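Local coordinates for 2,3,4,5-tetrahydropyridine-2,6-dicarboxylate N-succinyltransferase (Campylobacter jejuni, PDB 2RIJ), which probably catalyses transfer of a succinyl group from succinyl-CoA to tetrahydrodipicolinate, a step of lysine biosynthesis through diaminopimelate, at residues 70-75 against 79-84; 25-30 against 141-146; 281-286 against 350-355; 146-149 against 154-157; 99-102 against 108-111. One frame throughout, in Å; residues are numbered along the deposited sequence.

How the contacts relate
The chain first lays down 25-30 at the start of strand 27-35 of the N-terminal antiparallel sheet, and contact 2 brings helix 138-149 back against it, closing a loop of 110 residues. Within that loop lie two short closures in series: contact 1, where the segment after helix 57-69 turns into strand 80-84 of the same sheet, and contact 5, where the connection from helix 87-96 folds onto helix 107-117. Contact 4 starts at Tyr146, where contact 2 ends, and carries the end of helix 138-149 towards the left-handed beta-helix. Contact 3 comes last and joins a loop of that beta-helix to the C-terminal strands, about 51 Å, centre to centre, from contact 5.

Contact 1 (70-75 against 79-84); sequences RGVEID and SEFVQT
Ile74 lies over one face of the Phe81 ring, with CG1 4.2 Å from the centroid of that ring and 25° off its normal, a CH-pi contact. The two side chains cross at about a right angle. With CG1 beside its backbone N (chi1 -56°) and the chain then extended, Ile74 spreads CG2, CG1 and CD1 across the aromatic surface; a beta-branched residue, with three carbons to offer, suits a ring face. Val72 meets the same ring at its edge, its CG1 standing 4.2 Å from Phe81 CE1. That methyl also packs on Gln83 CD (3.9 Å), the two side chains coming from opposite directions and the glutamine chain bending at chi2 (76°). Arg70 reaches across with an extended chain: a water bridges its NH2 (3.1 Å) to Thr84 O (2.6 Å), while Arg70 NE forms a salt bridge with Asp89. A second water donates to both Asp75 O and Glu80 O. Gly71, at positive phi, is the C-prime residue of a Schellman motif ending helix 57-69. The arrangement is a helix-to-strand connection, in which the segment leaving a Schellman-capped helix runs back roughly antiparallel to strand 80-84 and covers its Phe81 without backbone hydrogen bonds between them.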
# COMPACT_ATOMS: atom_id res chain seq x y z
N ARG A 70 -35.15 65.99 -24.63
CA ARG A 70 -35.31 66.89 -23.48
C ARG A 70 -34.02 67.35 -22.81
O ARG A 70 -34.04 67.74 -21.65
CB ARG A 70 -36.24 66.28 -22.43
CG ARG A 70 -35.81 64.99 -21.78
CD ARG A 70 -36.93 64.59 -20.80
NE ARG A 70 -36.77 63.28 -20.20
CZ ARG A 70 -35.97 63.03 -19.16
NH1 ARG A 70 -35.29 64.00 -18.57
NH2 ARG A 70 -35.91 61.80 -18.68
N GLY A 71 -32.91 67.31 -23.53
CA GLY A 71 -31.67 67.87 -23.01
C GLY A 71 -30.76 66.96 -22.18
O GLY A 71 -29.75 67.42 -21.65
N VAL A 72 -31.07 65.67 -22.06
CA VAL A 72 -30.17 64.77 -21.32
C VAL A 72 -28.91 64.59 -22.17
O VAL A 72 -28.99 64.30 -23.36
CB VAL A 72 -30.82 63.42 -21.00
CG1 VAL A 72 -29.80 62.47 -20.30
CG2 VAL A 72 -32.08 63.59 -20.12
N GLU A 73 -27.73 64.82 -21.57
CA GLU A 73 -26.45 64.70 -22.28
C GLU A 73 -25.95 63.26 -22.15
O GLU A 73 -25.62 62.83 -21.06
CB GLU A 73 -25.40 65.67 -21.70
N ILE A 74 -25.96 62.50 -23.24
CA ILE A 74 -25.54 61.10 -23.21
C ILE A 74 -24.06 61.05 -23.60
O ILE A 74 -23.67 61.52 -24.66
CB ILE A 74 -26.39 60.22 -24.20
CG1 ILE A 74 -27.89 60.37 -23.89
CG2 ILE A 74 -25.91 58.75 -24.23
CD1 ILE A 74 -28.81 59.53 -24.80
N ASP A 75 -23.23 60.48 -22.73
CA ASP A 75 -21.82 60.23 -23.07
C ASP A 75 -21.69 58.87 -23.77
O ASP A 75 -21.65 57.84 -23.12
CB ASP A 75 -20.96 60.26 -21.79
CG ASP A 75 -19.47 60.02 -22.06
OD1 ASP A 75 -19.08 59.91 -23.24
OD2 ASP A 75 -18.70 59.90 -21.08
N SER A 79 -19.19 53.28 -20.99
CA SER A 79 -19.53 51.88 -21.29
C SER A 79 -21.03 51.60 -21.20
O SER A 79 -21.53 50.59 -21.69
CB SER A 79 -18.78 50.91 -20.37
OG SER A 79 -18.94 51.27 -19.02
N GLU A 80 -21.75 52.49 -20.54
CA GLU A 80 -23.15 52.25 -20.26
C GLU A 80 -23.87 53.56 -20.08
O GLU A 80 -23.23 54.60 -19.89
CB GLU A 80 -23.27 51.39 -18.97
CG GLU A 80 -22.83 52.14 -17.71
CD GLU A 80 -23.00 51.29 -16.47
OE1 GLU A 80 -22.34 50.23 -16.38
OE2 GLU A 80 -23.78 51.72 -15.58
N PHE A 81 -25.19 53.49 -20.16
CA PHE A 81 -26.07 54.64 -19.93
C PHE A 81 -27.32 54.16 -19.21
O PHE A 81 -27.94 53.17 -19.61
CB PHE A 81 -26.35 55.41 -21.25
CG PHE A 81 -27.44 56.44 -21.13
CD1 PHE A 81 -27.19 57.69 -20.58
CD2 PHE A 81 -28.71 56.17 -21.60
CE1 PHE A 81 -28.20 58.64 -20.48
CE2 PHE A 81 -29.72 57.12 -21.51
CZ PHE A 81 -29.45 58.37 -20.95
N VAL A 82 -27.62 54.83 -18.09
CA VAL A 82 -28.77 54.54 -17.26
C VAL A 82 -29.52 55.83 -17.01
O VAL A 82 -28.92 56.83 -16.64
CB VAL A 82 -28.33 53.95 -15.90
CG1 VAL A 82 -29.51 53.65 -15.00
CG2 VAL A 82 -27.46 52.68 -16.11
N GLN A 83 -30.84 55.82 -17.18
CA GLN A 83 -31.62 57.03 -16.92
C GLN A 83 -33.04 56.69 -16.56
O GLN A 83 -33.68 55.90 -17.25
CB GLN A 83 -31.63 57.91 -18.18
CG GLN A 83 -32.05 59.35 -17.97
CD GLN A 83 -30.97 60.22 -17.32
OE1 GLN A 83 -29.79 59.86 -17.28
NE2 GLN A 83 -31.37 61.33 -16.79
N THR A 84 -33.56 57.37 -15.55
CA THR A 84 -34.97 57.25 -15.12
C THR A 84 -35.86 57.77 -16.21
O THR A 84 -35.59 58.82 -16.78
CB THR A 84 -35.22 58.11 -13.83
OG1 THR A 84 -34.47 57.55 -12.77
CG2 THR A 84 -36.70 58.16 -13.43
O HOH W 1 -34.81 61.12 -15.88
O HOH W 2 -23.40 57.20 -21.29

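Contact 2 (25-30 against 141-146); sequences PKAFGI and IYLKLY
Leu143 projects from helix 138-149 onto Ala27 and Phe28 of strand 27-35, so the contact is a helix packed on one face of the N-terminal antiparallel sheet. The interaction between the two segments is apolar: no hydrogen bond crosses. One leucine branch does the work. Leu143 CG stands anti to the backbone N (chi1 -179°), which extends the side chain from the helix and brings CD2 to 4.2 Å from Ala27 CB. The same methyl lies 4.3 Å from Phe28 CA, so it rests partly on the strand backbone. Small residues suit this position: the methyl of Ala27 points to the helix, and Gly29 has no side chain at all, while Phe28 between them has its CB pointing away from the helix. Leu143 also touches Val127 and Leu129 of the adjacent strand 124-129, together with Phe48, and so sits in an apolar patch of the sheet.

Backbone bonds hold each partner in shape. A classic beta bulge opens the strand, two residues, Lys26 and Ala27, standing opposite the single Leu129. On the helix, Leu145 N bonds to Ile141 O at 2.9 Å.

Polar side chains on other sides of the helix find buried partners: Lys144 NZ bonds to the carbonyl oxygens of Lys133 and Asn159, and Tyr146 OH meets His211 ND1, Phe48 N and, across the interface, Lys191 NZ of the second subunit. Next to the strand, the closest approach of the leucine methyl is to a carbonyl oxygen, Leu143 CD2 to Ala27 O at 4.1 Å.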
# COMPACT_ATOMS: atom_id res chain seq x y z
N PRO A 25 -26.39 50.79 -28.91
CA PRO A 25 -26.17 49.91 -27.76
C PRO A 25 -26.01 48.44 -28.15
O PRO A 25 -26.67 47.92 -29.06
CB PRO A 25 -27.44 50.06 -26.93
CG PRO A 25 -28.17 51.19 -27.45
CD PRO A 25 -27.68 51.48 -28.86
N LYS A 26 -25.14 47.76 -27.41
CA LYS A 26 -24.97 46.34 -27.59
C LYS A 26 -26.03 45.55 -26.82
O LYS A 26 -26.37 44.44 -27.20
CB LYS A 26 -23.58 45.93 -27.16
CG LYS A 26 -22.51 46.72 -27.91
CD LYS A 26 -21.11 46.13 -27.78
CE LYS A 26 -20.13 46.79 -28.80
NZ LYS A 26 -20.73 47.02 -30.17
N ALA A 27 -26.51 46.12 -25.71
CA ALA A 27 -27.59 45.54 -24.90
C ALA A 27 -28.41 46.65 -24.33
O ALA A 27 -27.87 47.71 -23.97
CB ALA A 27 -27.04 44.71 -23.77
N PHE A 28 -29.71 46.43 -24.23
CA PHE A 28 -30.59 47.39 -23.59
C PHE A 28 -31.92 46.79 -23.13
O PHE A 28 -32.43 45.78 -23.64
CB PHE A 28 -30.84 48.62 -24.49
CG PHE A 28 -31.75 48.36 -25.66
CD1 PHE A 28 -31.26 47.85 -26.85
CD2 PHE A 28 -33.13 48.65 -25.57
CE1 PHE A 28 -32.10 47.61 -27.93
CE2 PHE A 28 -33.98 48.39 -26.64
CZ PHE A 28 -33.46 47.90 -27.83
N GLY A 29 -32.51 47.49 -22.17
CA GLY A 29 -33.87 47.26 -21.77
C GLY A 29 -34.34 48.29 -20.77
O GLY A 29 -33.60 49.21 -20.43
N ILE A 30 -35.58 48.13 -20.34
CA ILE A 30 -36.20 48.96 -19.33
C ILE A 30 -36.47 48.12 -18.07
O ILE A 30 -37.16 47.09 -18.12
CB ILE A 30 -37.51 49.62 -19.85
CG1 ILE A 30 -37.24 50.53 -21.03
CG2 ILE A 30 -38.23 50.41 -18.74
CD1 ILE A 30 -38.56 51.02 -21.75
N ILE A 141 -25.37 46.06 -13.62
CA ILE A 141 -25.11 44.72 -13.08
C ILE A 141 -26.31 43.81 -13.37
O ILE A 141 -26.15 42.67 -13.83
CB ILE A 141 -24.89 44.71 -11.52
CG1 ILE A 141 -23.63 45.47 -11.16
CG2 ILE A 141 -24.77 43.24 -11.02
CD1 ILE A 141 -23.53 45.85 -9.68
N TYR A 142 -27.51 44.31 -13.12
CA TYR A 142 -28.72 43.50 -13.35
C TYR A 142 -28.93 43.18 -14.84
O TYR A 142 -29.28 42.03 -15.19
CB TYR A 142 -29.94 44.16 -12.72
CG TYR A 142 -30.19 43.72 -11.30
CD1 TYR A 142 -29.55 44.32 -10.25
CD2 TYR A 142 -31.01 42.62 -11.03
CE1 TYR A 142 -29.75 43.88 -8.95
CE2 TYR A 142 -31.22 42.18 -9.74
CZ TYR A 142 -30.60 42.83 -8.71
OH TYR A 142 -30.79 42.42 -7.41
N LEU A 143 -28.64 44.15 -15.73
CA LEU A 143 -28.72 43.86 -17.16
C LEU A 143 -27.73 42.72 -17.56
O LEU A 143 -28.08 41.82 -18.36
CB LEU A 143 -28.47 45.10 -17.99
CG LEU A 143 -28.55 44.95 -19.50
CD1 LEU A 143 -29.83 44.30 -19.98
CD2 LEU A 143 -28.36 46.33 -20.12
N LYS A 144 -26.50 42.79 -17.07
CA LYS A 144 -25.49 41.76 -17.28
C LYS A 144 -25.96 40.38 -16.74
O LYS A 144 -25.88 39.39 -17.44
CB LYS A 144 -24.17 42.19 -16.63
CG LYS A 144 -23.47 43.36 -17.40
CD LYS A 144 -22.35 44.02 -16.62
CE LYS A 144 -21.56 45.03 -17.46
NZ LYS A 144 -20.69 44.39 -18.45
N LEU A 145 -26.52 40.35 -15.54
CA LEU A 145 -27.00 39.07 -14.99
C LEU A 145 -28.09 38.49 -15.86
O LEU A 145 -28.11 37.29 -16.08
CB LEU A 145 -27.45 39.25 -13.55
CG LEU A 145 -26.33 39.56 -12.52
CD1 LEU A 145 -26.91 39.84 -11.13
CD2 LEU A 145 -25.21 38.46 -12.46
N TYR A 146 -29.02 39.33 -16.31
CA TYR A 146 -30.04 38.94 -17.25
C TYR A 146 -29.50 38.45 -18.55
O TYR A 146 -30.00 37.48 -19.10
CB TYR A 146 -31.05 40.08 -17.50
CG TYR A 146 -32.29 40.14 -16.61
CD1 TYR A 146 -32.31 40.80 -15.39
CD2 TYR A 146 -33.48 39.50 -17.01
CE1 TYR A 146 -33.47 40.89 -14.60
CE2 TYR A 146 -34.62 39.58 -16.24
CZ TYR A 146 -34.63 40.29 -15.03
OH TYR A 146 -35.82 40.35 -14.33

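Contact 3 (281-286 against 350-355); sequences GVLSGT and KGLELK
The left-handed beta-helix built from hexapeptide repeats meets the C-terminal strands of the chain here, as Leu283, on a loop after strand 278-279, packs against Leu352 of the 3-10 segment 351-354. Both leucines end in a fork of two methyl groups, which suits a contact with no hydrogen bond across it. Leu352 CD1 rests against both methyls of its partner, 3.9 Å from Leu283 CD1 and 4.0 Å from Leu283 CD2, with the side chains crossing obliquely. Leu352 extends from its backbone with CG anti to N (chi1 -169°), which carries its methyl towards the loop. Lys355 adds its aliphatic part at the margin, CD lying 4.3 Å from Leu283 CD1. Pro308 touches both Leu283 and Lys355, so it adds to the same apolar surface.

Backbone bonds anchor Leu283 to Asn289 and Leu352 to Glu323. Glu323 bonds to both sides, its OE1 also meeting Ser284 OG. Lys350, which probably belongs to the succinyl-CoA site, begins the second segment; its backbone there is held by the side chain of Glu353, whose other oxygen pairs with Lys346. In that bond Lys350 N gives its hydrogen to the anti side of Glu353 OE2, at 2.8 Å and 167°.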
# COMPACT_ATOMS: atom_id res chain seq x y z
N GLY A 281 -14.67 26.25 -9.26
CA GLY A 281 -14.85 27.15 -10.41
C GLY A 281 -13.65 27.65 -11.13
O GLY A 281 -13.66 27.80 -12.36
N VAL A 282 -12.64 28.01 -10.35
CA VAL A 282 -11.46 28.67 -10.87
C VAL A 282 -10.23 27.94 -10.32
O VAL A 282 -10.14 27.66 -9.10
CB VAL A 282 -11.43 30.17 -10.47
CG1 VAL A 282 -10.23 30.88 -11.12
CG2 VAL A 282 -12.71 30.85 -10.89
N LEU A 283 -9.31 27.61 -11.22
CA LEU A 283 -8.06 26.99 -10.85
C LEU A 283 -7.21 27.95 -10.02
O LEU A 283 -7.32 29.16 -10.17
CB LEU A 283 -7.29 26.56 -12.10
CG LEU A 283 -7.86 25.36 -12.84
CD1 LEU A 283 -7.11 25.21 -14.16
CD2 LEU A 283 -7.76 24.11 -11.92
N SER A 284 -6.36 27.41 -9.16
CA SER A 284 -5.54 28.23 -8.25
C SER A 284 -4.51 29.04 -9.02
O SER A 284 -4.22 28.75 -10.19
CB SER A 284 -4.85 27.36 -7.21
OG SER A 284 -3.82 26.60 -7.82
N GLY A 285 -4.00 30.09 -8.39
CA GLY A 285 -2.99 30.94 -9.01
C GLY A 285 -3.52 32.20 -9.66
O GLY A 285 -4.73 32.44 -9.73
N THR A 286 -2.59 33.02 -10.14
CA THR A 286 -2.90 34.36 -10.64
C THR A 286 -3.53 34.32 -12.04
O THR A 286 -4.50 35.03 -12.31
CB THR A 286 -1.64 35.27 -10.61
OG1 THR A 286 -0.58 34.68 -11.37
CG2 THR A 286 -1.16 35.50 -9.15
N LYS A 350 -0.10 14.70 -11.76
CA LYS A 350 -0.91 15.54 -10.93
C LYS A 350 -2.22 15.85 -11.65
O LYS A 350 -2.24 15.99 -12.88
CB LYS A 350 -0.19 16.83 -10.62
CG LYS A 350 0.92 16.61 -9.63
CD LYS A 350 1.57 17.91 -9.21
CE LYS A 350 2.09 17.80 -7.76
N GLY A 351 -3.30 15.97 -10.89
CA GLY A 351 -4.57 16.46 -11.46
C GLY A 351 -4.42 17.56 -12.49
O GLY A 351 -4.92 17.46 -13.59
N LEU A 352 -3.71 18.63 -12.15
CA LEU A 352 -3.57 19.76 -13.04
C LEU A 352 -2.95 19.42 -14.38
O LEU A 352 -3.31 20.00 -15.41
CB LEU A 352 -2.78 20.88 -12.35
CG LEU A 352 -2.75 22.24 -13.03
CD1 LEU A 352 -4.13 22.84 -13.16
CD2 LEU A 352 -1.81 23.13 -12.17
N GLU A 353 -2.05 18.44 -14.40
CA GLU A 353 -1.46 18.04 -15.66
C GLU A 353 -2.45 17.39 -16.58
O GLU A 353 -2.23 17.38 -17.77
CB GLU A 353 -0.31 17.06 -15.46
CG GLU A 353 0.79 17.59 -14.57
CD GLU A 353 1.90 16.57 -14.43
OE1 GLU A 353 2.76 16.52 -15.34
OE2 GLU A 353 1.90 15.81 -13.43
N LEU A 354 -3.50 16.79 -16.01
CA LEU A 354 -4.47 16.01 -16.79
C LEU A 354 -5.66 16.83 -17.25
O LEU A 354 -6.60 16.30 -17.83
CB LEU A 354 -4.99 14.86 -15.95
CG LEU A 354 -3.95 13.85 -15.47
CD1 LEU A 354 -4.49 13.00 -14.27
CD2 LEU A 354 -3.43 13.00 -16.71
N LYS A 355 -5.61 18.14 -17.03
CA LYS A 355 -6.77 18.95 -17.25
C LYS A 355 -7.21 18.92 -18.72
O LYS A 355 -6.38 18.93 -19.65
CB LYS A 355 -6.50 20.36 -16.79
CG LYS A 355 -5.45 21.09 -17.58
CD LYS A 355 -5.35 22.50 -16.99
CE LYS A 355 -4.64 23.44 -17.90
NZ LYS A 355 -3.21 23.29 -17.66

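Contact 4 (146-149 against 154-157); sequences YLLS and PLRS
Pro154 O is gripped by two donors from one residue: Ser157 OG at 2.6 Å and Ser157 N at 3.2 Å. The backbone bond closes a type II beta turn from Pro154 to Ser157, and the hydroxyl bond reinforces it, its donor tilted 17° from the carbonyl plane. Serine suits the last position because its short side chain can fold back on the first carbonyl. Proline can hold the first, which need supply only a carbonyl acceptor. Arg156 takes the positive phi (69°) that a type II turn needs at its third position.

Against this turn lies Leu148, near the end of helix 138-149. One methyl, CD2, makes all the close approaches: 3.6 Å to Pro154 O, 3.9 Å to Leu155 CA and 4.4 Å to Leu155 CD2. Its side chain swings out with CG beside the backbone N (chi1 -71°), and the methyl thus covers the backbone of the turn more than the side chains. The carbonyl gripped by serine therefore also has an apolar neighbour, which would probably limit the approach of water from that direction.

Leu155 CB points away from the helix, but the end of the side chain bends nearer to Leu148 and also touches Ser231 and Ile266. The guanidinium of Arg156 leads off, NE bonding to Ser264 O and NH2 to Ser292 OG, while its backbone N bonds to Asn248 OD1. In this way the turn joins helix 138-149 of the N-terminal region to the coils of the left-handed beta-helix, where strand 266-267 takes up both Leu155 and Arg156.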
# COMPACT_ATOMS: atom_id res chain seq x y z
N TYR A 146 -29.02 39.33 -16.31
CA TYR A 146 -30.04 38.94 -17.25
C TYR A 146 -29.50 38.45 -18.55
O TYR A 146 -30.00 37.48 -19.10
CB TYR A 146 -31.05 40.08 -17.50
CG TYR A 146 -32.29 40.14 -16.61
CD1 TYR A 146 -32.31 40.80 -15.39
CD2 TYR A 146 -33.48 39.50 -17.01
CE1 TYR A 146 -33.47 40.89 -14.60
CE2 TYR A 146 -34.62 39.58 -16.24
CZ TYR A 146 -34.63 40.29 -15.03
OH TYR A 146 -35.82 40.35 -14.33
N LEU A 147 -28.45 39.09 -19.07
CA LEU A 147 -27.85 38.62 -20.34
C LEU A 147 -27.36 37.17 -20.22
O LEU A 147 -27.60 36.35 -21.11
CB LEU A 147 -26.71 39.54 -20.79
CG LEU A 147 -27.11 40.88 -21.37
CD1 LEU A 147 -25.85 41.82 -21.52
CD2 LEU A 147 -27.85 40.68 -22.72
N LEU A 148 -26.78 36.84 -19.06
CA LEU A 148 -26.33 35.47 -18.72
C LEU A 148 -27.52 34.53 -18.52
O LEU A 148 -27.60 33.52 -19.19
CB LEU A 148 -25.40 35.48 -17.52
CG LEU A 148 -24.00 36.08 -17.73
CD1 LEU A 148 -23.40 36.52 -16.39
CD2 LEU A 148 -23.12 35.09 -18.51
N SER A 149 -28.44 34.86 -17.63
CA SER A 149 -29.54 33.93 -17.28
C SER A 149 -30.58 33.67 -18.38
O SER A 149 -31.16 32.59 -18.43
CB SER A 149 -30.18 34.33 -15.96
OG SER A 149 -29.22 34.19 -14.93
N PRO A 154 -22.99 33.88 -23.83
CA PRO A 154 -22.45 32.69 -23.15
C PRO A 154 -21.85 32.95 -21.79
O PRO A 154 -21.40 34.07 -21.49
CB PRO A 154 -21.37 32.17 -24.10
CG PRO A 154 -21.55 32.94 -25.37
CD PRO A 154 -22.23 34.20 -25.06
N LEU A 155 -21.87 31.90 -20.97
CA LEU A 155 -21.21 31.91 -19.66
C LEU A 155 -19.76 32.39 -19.82
O LEU A 155 -19.11 32.10 -20.84
CB LEU A 155 -21.24 30.52 -19.07
CG LEU A 155 -22.57 30.07 -18.49
CD1 LEU A 155 -22.65 28.55 -18.26
CD2 LEU A 155 -22.76 30.87 -17.18
N ARG A 156 -19.32 33.18 -18.86
CA ARG A 156 -17.98 33.80 -18.80
C ARG A 156 -17.64 34.90 -19.82
O ARG A 156 -16.57 35.51 -19.73
CB ARG A 156 -16.88 32.74 -18.91
CG ARG A 156 -16.97 31.59 -17.96
CD ARG A 156 -15.80 30.64 -18.36
NE ARG A 156 -15.83 29.42 -17.63
CZ ARG A 156 -15.31 28.29 -18.09
NH1 ARG A 156 -14.71 28.22 -19.26
NH2 ARG A 156 -15.38 27.22 -17.35
N SER A 157 -18.57 35.21 -20.70
CA SER A 157 -18.29 36.04 -21.85
C SER A 157 -18.43 37.53 -21.54
O SER A 157 -18.06 38.34 -22.38
CB SER A 157 -19.18 35.61 -23.01
OG SER A 157 -20.49 36.08 -22.83

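Contact 5 (99-102 against 108-111); sequences PFLE and NIDL
Ile109, on helix 107-117, sends its two branches to two different residues of the segment 99-102, and each of those side chains crosses it at about a right angle. The longer branch ends at CD1, which comes to 3.4 Å from Phe100 CB and 3.7 Å from Phe100 CG. It therefore touches the root of the phenylalanine, while the aromatic ring leads off from the helix. The shorter branch, CG2, meets Leu101 CD2 at 3.7 Å. In Ile109 a chi1 of -48° turns the fork so that CG1 and its CD1 go to Phe100 and CG2 to Leu101. A beta-branched residue suits this place because one side chain can meet two partners at once.

Further on, the Phe100 ring meets Phe9 and His106 edge-to-face, and Leu94 of helix 87-96 lies against both Leu101 and Ile109. Leu101 O accepts a bond from Lys113 NZ, which ties the connection to helix 107-117 by a polar link. The direct contact, having no hydrogen bond, depends on shape and on hiding carbon from water, and it fastens the connection after helix 87-96 to the face of helix 107-117.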
# COMPACT_ATOMS: atom_id res chain seq x y z
N PRO A 99 -46.59 54.36 -36.54
CA PRO A 99 -46.90 53.43 -37.63
C PRO A 99 -47.12 51.95 -37.23
O PRO A 99 -47.67 51.18 -38.01
CB PRO A 99 -45.70 53.56 -38.56
CG PRO A 99 -45.08 54.84 -38.22
CD PRO A 99 -45.30 55.04 -36.78
N PHE A 100 -46.69 51.56 -36.03
CA PHE A 100 -46.74 50.16 -35.59
C PHE A 100 -47.81 49.88 -34.56
O PHE A 100 -47.99 48.74 -34.17
CB PHE A 100 -45.41 49.78 -34.91
CG PHE A 100 -44.20 49.92 -35.77
CD1 PHE A 100 -43.81 48.88 -36.61
CD2 PHE A 100 -43.43 51.08 -35.74
CE1 PHE A 100 -42.68 49.03 -37.40
CE2 PHE A 100 -42.31 51.23 -36.52
CZ PHE A 100 -41.93 50.22 -37.34
N LEU A 101 -48.50 50.91 -34.07
CA LEU A 101 -49.30 50.75 -32.85
C LEU A 101 -50.50 49.80 -32.99
O LEU A 101 -50.94 49.21 -32.00
CB LEU A 101 -49.73 52.11 -32.31
CG LEU A 101 -48.62 53.06 -31.87
CD1 LEU A 101 -49.18 54.42 -31.40
CD2 LEU A 101 -47.75 52.44 -30.77
N GLU A 102 -51.00 49.60 -34.20
CA GLU A 102 -52.16 48.73 -34.40
C GLU A 102 -51.74 47.33 -34.83
O GLU A 102 -52.57 46.51 -35.19
CB GLU A 102 -53.14 49.36 -35.42
CG GLU A 102 -53.68 50.74 -35.00
N ASN A 108 -41.02 45.52 -27.71
CA ASN A 108 -40.54 46.74 -27.09
C ASN A 108 -41.65 47.78 -27.09
O ASN A 108 -41.78 48.54 -26.14
CB ASN A 108 -39.30 47.30 -27.78
CG ASN A 108 -38.04 46.47 -27.51
OD1 ASN A 108 -37.60 46.34 -26.37
ND2 ASN A 108 -37.46 45.93 -28.56
N ILE A 109 -42.46 47.78 -28.15
CA ILE A 109 -43.56 48.75 -28.24
C ILE A 109 -44.64 48.36 -27.24
O ILE A 109 -45.11 49.19 -26.49
CB ILE A 109 -44.16 48.87 -29.65
CG1 ILE A 109 -43.05 49.03 -30.70
CG2 ILE A 109 -45.11 50.09 -29.68
CD1 ILE A 109 -43.53 49.49 -32.14
N ASP A 110 -45.00 47.07 -27.20
CA ASP A 110 -45.97 46.60 -26.20
C ASP A 110 -45.56 46.95 -24.76
O ASP A 110 -46.39 47.24 -23.91
CB ASP A 110 -46.15 45.08 -26.27
CG ASP A 110 -46.70 44.59 -27.62
OD1 ASP A 110 -47.42 45.35 -28.31
OD2 ASP A 110 -46.38 43.44 -28.01
N LEU A 111 -44.26 46.84 -24.48
CA LEU A 111 -43.75 47.12 -23.15
C LEU A 111 -44.01 48.59 -22.79
O LEU A 111 -44.45 48.89 -21.69
CB LEU A 111 -42.23 46.79 -23.06
CG LEU A 111 -41.64 47.03 -21.65
CD1 LEU A 111 -42.14 45.93 -20.69
CD2 LEU A 111 -40.12 47.08 -21.70